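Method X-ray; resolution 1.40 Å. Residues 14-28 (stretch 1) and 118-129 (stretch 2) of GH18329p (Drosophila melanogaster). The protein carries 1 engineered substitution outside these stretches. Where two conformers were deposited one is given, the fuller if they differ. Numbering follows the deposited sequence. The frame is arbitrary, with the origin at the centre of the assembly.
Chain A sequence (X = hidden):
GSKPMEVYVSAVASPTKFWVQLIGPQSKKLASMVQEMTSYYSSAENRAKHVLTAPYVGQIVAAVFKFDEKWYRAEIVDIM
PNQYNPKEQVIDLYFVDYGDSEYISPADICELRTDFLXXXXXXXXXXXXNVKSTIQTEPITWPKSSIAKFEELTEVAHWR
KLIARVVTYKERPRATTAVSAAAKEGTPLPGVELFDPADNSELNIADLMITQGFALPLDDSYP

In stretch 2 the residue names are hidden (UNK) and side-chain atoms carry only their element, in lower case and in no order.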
# COMPACT_ATOMS: atom_id res chain seq x y z
N SER A 14 -1.64 -8.58 6.01
CA SER A 14 -2.30 -9.84 6.35
C SER A 14 -3.50 -10.01 5.43
O SER A 14 -3.81 -9.09 4.67
CB SER A 14 -2.72 -9.85 7.82
OG SER A 14 -3.99 -9.24 7.98
N PRO A 15 -4.19 -11.17 5.49
CA PRO A 15 -5.42 -11.28 4.68
C PRO A 15 -6.48 -10.25 5.03
O PRO A 15 -7.37 -10.01 4.21
CB PRO A 15 -5.92 -12.70 4.99
CG PRO A 15 -4.68 -13.46 5.39
CD PRO A 15 -3.86 -12.45 6.15
N THR A 16 -6.41 -9.66 6.22
CA THR A 16 -7.39 -8.63 6.57
C THR A 16 -6.78 -7.22 6.59
O THR A 16 -7.39 -6.28 7.08
CB THR A 16 -8.09 -8.95 7.92
OG1 THR A 16 -7.12 -9.32 8.91
CG2 THR A 16 -9.06 -10.10 7.74
N LYS A 17 -5.59 -7.09 6.00
CA LYS A 17 -5.01 -5.77 5.77
C LYS A 17 -4.05 -5.83 4.59
O LYS A 17 -2.91 -6.25 4.72
CB LYS A 17 -4.29 -5.26 7.02
CG LYS A 17 -3.77 -3.84 6.88
CD LYS A 17 -3.11 -3.34 8.16
CE LYS A 17 -2.77 -1.87 8.06
NZ LYS A 17 -2.20 -1.34 9.34
N PHE A 18 -4.54 -5.43 3.42
CA PHE A 18 -3.71 -5.40 2.23
C PHE A 18 -4.18 -4.26 1.33
O PHE A 18 -5.19 -3.62 1.61
CB PHE A 18 -3.73 -6.76 1.49
CG PHE A 18 -5.09 -7.19 1.01
CD1 PHE A 18 -5.94 -7.93 1.82
CD2 PHE A 18 -5.52 -6.85 -0.27
CE1 PHE A 18 -7.19 -8.32 1.37
CE2 PHE A 18 -6.77 -7.26 -0.72
CZ PHE A 18 -7.59 -7.99 0.10
N TRP A 19 -3.44 -4.01 0.25
CA TRP A 19 -3.72 -2.88 -0.63
C TRP A 19 -3.85 -3.34 -2.07
O TRP A 19 -3.09 -4.20 -2.53
CB TRP A 19 -2.62 -1.82 -0.50
CG TRP A 19 -2.62 -1.08 0.81
CD1 TRP A 19 -3.16 0.15 1.05
CD2 TRP A 19 -2.06 -1.54 2.05
NE1 TRP A 19 -2.97 0.49 2.38
CE2 TRP A 19 -2.29 -0.52 3.01
CE3 TRP A 19 -1.37 -2.69 2.45
CZ2 TRP A 19 -1.88 -0.64 4.34
CZ3 TRP A 19 -0.95 -2.80 3.78
CH2 TRP A 19 -1.21 -1.78 4.70
N VAL A 20 -4.82 -2.76 -2.77
CA VAL A 20 -5.00 -3.06 -4.19
C VAL A 20 -4.91 -1.80 -5.05
O VAL A 20 -5.19 -0.67 -4.60
CB VAL A 20 -6.35 -3.77 -4.48
CG1 VAL A 20 -6.47 -5.03 -3.65
CG2 VAL A 20 -7.51 -2.85 -4.21
N GLN A 21 -4.50 -2.02 -6.30
CA GLN A 21 -4.44 -1.01 -7.34
C GLN A 21 -5.37 -1.44 -8.46
O GLN A 21 -5.43 -2.63 -8.78
CB GLN A 21 -3.03 -0.89 -7.90
CG GLN A 21 -1.95 -0.52 -6.87
CD GLN A 21 -0.56 -0.78 -7.41
OE1 GLN A 21 -0.36 -1.68 -8.22
NE2 GLN A 21 0.40 0.00 -6.95
N LEU A 22 -6.05 -0.50 -9.09
CA LEU A 22 -6.87 -0.80 -10.25
C LEU A 22 -6.03 -0.92 -11.51
O LEU A 22 -5.18 -0.07 -11.78
CB LEU A 22 -7.92 0.28 -10.48
CG LEU A 22 -8.96 0.46 -9.39
CD1 LEU A 22 -9.89 1.60 -9.79
CD2 LEU A 22 -9.73 -0.80 -9.23
N ILE A 23 -6.29 -1.97 -12.29
CA ILE A 23 -5.66 -2.16 -13.59
C ILE A 23 -6.39 -1.36 -14.65
O ILE A 23 -7.62 -1.36 -14.72
CB ILE A 23 -5.66 -3.64 -13.98
CG1 ILE A 23 -4.85 -4.44 -12.96
CG2 ILE A 23 -5.12 -3.84 -15.40
CD1 ILE A 23 -4.89 -5.93 -13.21
N GLY A 24 -5.64 -0.70 -15.52
CA GLY A 24 -6.23 -0.01 -16.64
C GLY A 24 -5.47 1.27 -16.92
O GLY A 24 -4.25 1.32 -16.68
N PRO A 25 -6.17 2.31 -17.39
CA PRO A 25 -5.48 3.56 -17.70
C PRO A 25 -4.76 4.11 -16.48
O PRO A 25 -3.72 4.73 -16.62
CB PRO A 25 -6.61 4.49 -18.15
CG PRO A 25 -7.74 3.59 -18.51
CD PRO A 25 -7.62 2.41 -17.60
N GLN A 26 -5.30 3.83 -15.30
CA GLN A 26 -4.69 4.34 -14.08
C GLN A 26 -3.40 3.62 -13.73
O GLN A 26 -2.46 4.27 -13.25
CB GLN A 26 -5.65 4.23 -12.91
CG GLN A 26 -6.75 5.23 -12.98
CD GLN A 26 -7.57 5.23 -11.73
OE1 GLN A 26 -7.07 5.59 -10.66
NE2 GLN A 26 -8.83 4.85 -11.84
N SER A 27 -3.34 2.32 -13.97
CA SER A 27 -2.12 1.59 -13.67
C SER A 27 -1.05 1.93 -14.71
O SER A 27 0.14 1.98 -14.38
CB SER A 27 -2.38 0.07 -13.59
OG SER A 27 -2.75 -0.51 -14.83
N LYS A 28 -1.45 2.18 -15.95
CA LYS A 28 -0.50 2.62 -16.96
C LYS A 28 0.07 3.99 -16.59
O LYS A 28 1.27 4.23 -16.70
CB LYS A 28 -1.15 2.65 -18.35
CG LYS A 28 -1.52 1.26 -18.87
CD LYS A 28 -1.97 1.29 -20.33
CE LYS A 28 -3.29 2.03 -20.51
NZ LYS A 28 -3.68 2.07 -21.95
N UNK A 118 -1.48 15.12 -9.66
CA UNK A 118 -2.70 14.96 -10.45
C UNK A 118 -3.33 13.57 -10.37
O UNK A 118 -4.56 13.45 -10.24
c UNK A 118 -3.65 15.05 -12.78
c UNK A 118 -2.42 15.29 -11.93
o UNK A 118 -2.04 16.67 -12.04
N UNK A 119 -2.52 12.53 -10.48
CA UNK A 119 -3.03 11.17 -10.48
C UNK A 119 -3.64 10.79 -9.14
O UNK A 119 -3.04 11.02 -8.09
c UNK A 119 -3.28 8.48 -12.10
c UNK A 119 -1.08 7.84 -11.13
c UNK A 119 -1.92 10.18 -10.84
c UNK A 119 -2.31 8.71 -10.95
N UNK A 120 -4.83 10.20 -9.17
CA UNK A 120 -5.47 9.64 -7.97
C UNK A 120 -4.48 8.77 -7.19
O UNK A 120 -3.71 8.02 -7.78
n UNK A 120 -8.53 3.82 -6.15
c UNK A 120 -7.27 7.84 -7.38
n UNK A 120 -8.76 5.97 -6.95
n UNK A 120 -7.54 4.41 -8.13
c UNK A 120 -6.71 8.83 -8.40
c UNK A 120 -8.50 7.04 -7.90
c UNK A 120 -8.27 4.74 -7.07
N UNK A 121 -4.46 8.88 -5.86
CA UNK A 121 -3.62 7.98 -5.07
C UNK A 121 -4.09 6.54 -5.35
O UNK A 121 -5.28 6.22 -5.23
c UNK A 121 -2.37 10.40 -4.11
c UNK A 121 -2.50 11.26 -1.49
c UNK A 121 -3.05 9.62 -3.19
c UNK A 121 -3.10 10.06 -1.87
c UNK A 121 -3.69 8.30 -3.57
c UNK A 121 -1.85 12.02 -2.42
c UNK A 121 -1.78 11.61 -3.73
N UNK A 122 -3.17 5.67 -5.74
CA UNK A 122 -3.57 4.42 -6.39
C UNK A 122 -3.88 3.24 -5.47
O UNK A 122 -4.55 2.30 -5.91
c UNK A 122 -3.67 4.82 -9.44
c UNK A 122 -2.49 4.01 -7.40
c UNK A 122 -2.42 4.94 -8.60
o UNK A 122 -3.98 3.75 -9.96
n UNK A 122 -4.41 5.91 -9.55
N UNK A 123 -3.42 3.26 -4.22
CA UNK A 123 -3.61 2.10 -3.35
C UNK A 123 -4.84 2.25 -2.49
O UNK A 123 -5.05 3.29 -1.86
c UNK A 123 -2.38 1.88 -2.46
N UNK A 124 -5.66 1.20 -2.45
CA UNK A 124 -6.81 1.16 -1.55
C UNK A 124 -6.66 0.01 -0.57
O UNK A 124 -6.52 -1.16 -0.97
c UNK A 124 -8.13 1.01 -2.30
c UNK A 124 -8.35 2.20 -3.23
c UNK A 124 -9.28 0.91 -1.30
N UNK A 125 -6.69 0.34 0.72
CA UNK A 125 -6.61 -0.66 1.78
C UNK A 125 -7.92 -1.45 1.86
O UNK A 125 -9.00 -0.86 1.85
c UNK A 125 -6.31 -0.01 3.14
o UNK A 125 -5.66 0.84 5.69
c UNK A 125 -5.87 -0.99 4.19
c UNK A 125 -5.79 -0.40 5.58
o UNK A 125 -5.86 -1.17 6.55
N UNK A 126 -7.80 -2.77 1.92
CA UNK A 126 -8.95 -3.69 1.94
C UNK A 126 -8.72 -4.78 2.95
O UNK A 126 -7.61 -4.97 3.44
c UNK A 126 -9.15 -4.37 0.58
s UNK A 126 -9.43 -3.30 -0.84
N UNK A 127 -9.79 -5.52 3.24
CA UNK A 127 -9.66 -6.81 3.89
C UNK A 127 -10.34 -7.88 3.04
O UNK A 127 -11.18 -7.57 2.19
c UNK A 127 -12.35 -5.40 5.34
c UNK A 127 -10.23 -6.78 5.33
c UNK A 127 -11.74 -6.64 5.42
c UNK A 127 -13.73 -5.26 5.45
c UNK A 127 -14.50 -6.37 5.67
c UNK A 127 -12.54 -7.75 5.66
c UNK A 127 -13.91 -7.62 5.78
N UNK A 128 -9.94 -9.13 3.24
CA UNK A 128 -10.56 -10.24 2.53
C UNK A 128 -11.85 -10.60 3.25
O UNK A 128 -11.81 -10.97 4.41
c UNK A 128 -10.04 -12.59 1.51
c UNK A 128 -9.13 -13.80 1.71
c UNK A 128 -9.99 -12.09 0.06
c UNK A 128 -9.63 -11.45 2.45
N UNK A 129 -12.98 -10.48 2.57
CA UNK A 129 -14.27 -10.76 3.20
C UNK A 129 -14.45 -12.23 3.57
O UNK A 129 -13.89 -13.12 2.93
c UNK A 129 -15.40 -10.31 2.28
O HOH W 1 -7.07 -3.46 7.61
O HOH W 2 -3.97 2.62 4.25
O HOH W 3 -5.77 2.30 -8.33
O HOH W 4 -3.01 1.26 -10.51

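Position 118 carries three side-chain atoms, a carbon bearing one oxygen and one carbon; it is out of reach of stretch 1, and the branching identifies Thr118. At 119 four carbons fork at the second: Leu119, whose CD2 lies 4.4 Å from Gln26 O. Position 120 extends three carbons, a nitrogen, and a carbon bearing two more nitrogens, which defines Arg120. Its NH1 donates to Gln26 OE1 at 2.8 Å, at the edge of the guanidinium, and lies 4.0 Å from Leu22 CD1.

Position 121 has one carbon and a six-carbon ring; its CA-to-CB bond points away from stretch 1, and it makes no contact there: Phe121. Position 122 has three carbons, the third carrying one oxygen and one nitrogen, an amide of glutamine length: Gln122. Its NE2 donates both to Arg120 O (2.8 Å) and to Gln26 OE1 (2.9 Å), so Gln26 OE1 accepts from two side chains at once. Gln122 OE1 instead receives a hydrogen bond from water 4 (2.7 Å), which also donates to Leu22 O (2.8 Å).

A single carbon at 123, 4.0 Å from Trp19 CD1, marks Ala123. At 124 one carbon carries two others, giving Val124; its CB lies 4.4 Å from Val20 CG2. Position 125 has three carbons, the third bearing two oxygens, hence Glu125. Its aliphatic part covers the Trp19 indole, with CG 4.0 Å from the centroid of the five-membered ring. Water 2 accepts from Trp19 NE1 (3.0 Å) and donates to Glu125 OE1 (2.8 Å), while water 1 links Thr16 O (2.9 Å) to Glu125 OE2 (2.8 Å).

One carbon and a sulfur at 126 make Cys126. Its CB sits over the Phe18 ring face, 4.3 Å from the centroid, and its SG is 3.9 Å from Val20 CG2. Position 127, a carbon and a six-carbon ring, is Phe127; its CB approaches Thr16 O at 3.4 Å, but the ring leads away. At 128 four carbons fork at the second, which identifies Leu128; its CB lies 4.1 Å from Phe18 CE1. The lone carbon at 129 points away and belongs to Ala129.

The contact is built on antiparallel pairing. Phe18 N reaches Cys126 O at 3.1 Å and Cys126 N returns to Phe18 O at 2.8 Å; Val20 N to Val124 O and Val124 N to Val20 O are both 2.9 Å. Leu128 N extends the ladder to Pro15 O (2.9 Å). Phe18, Val20, Val124 and Cys126 share one face, Trp19 and Glu125 the other. Beyond the strand, Gln26 ties the helix to Arg120 and Gln122.

Stretch 2, residues 118-129: TLRFQAVECFLA
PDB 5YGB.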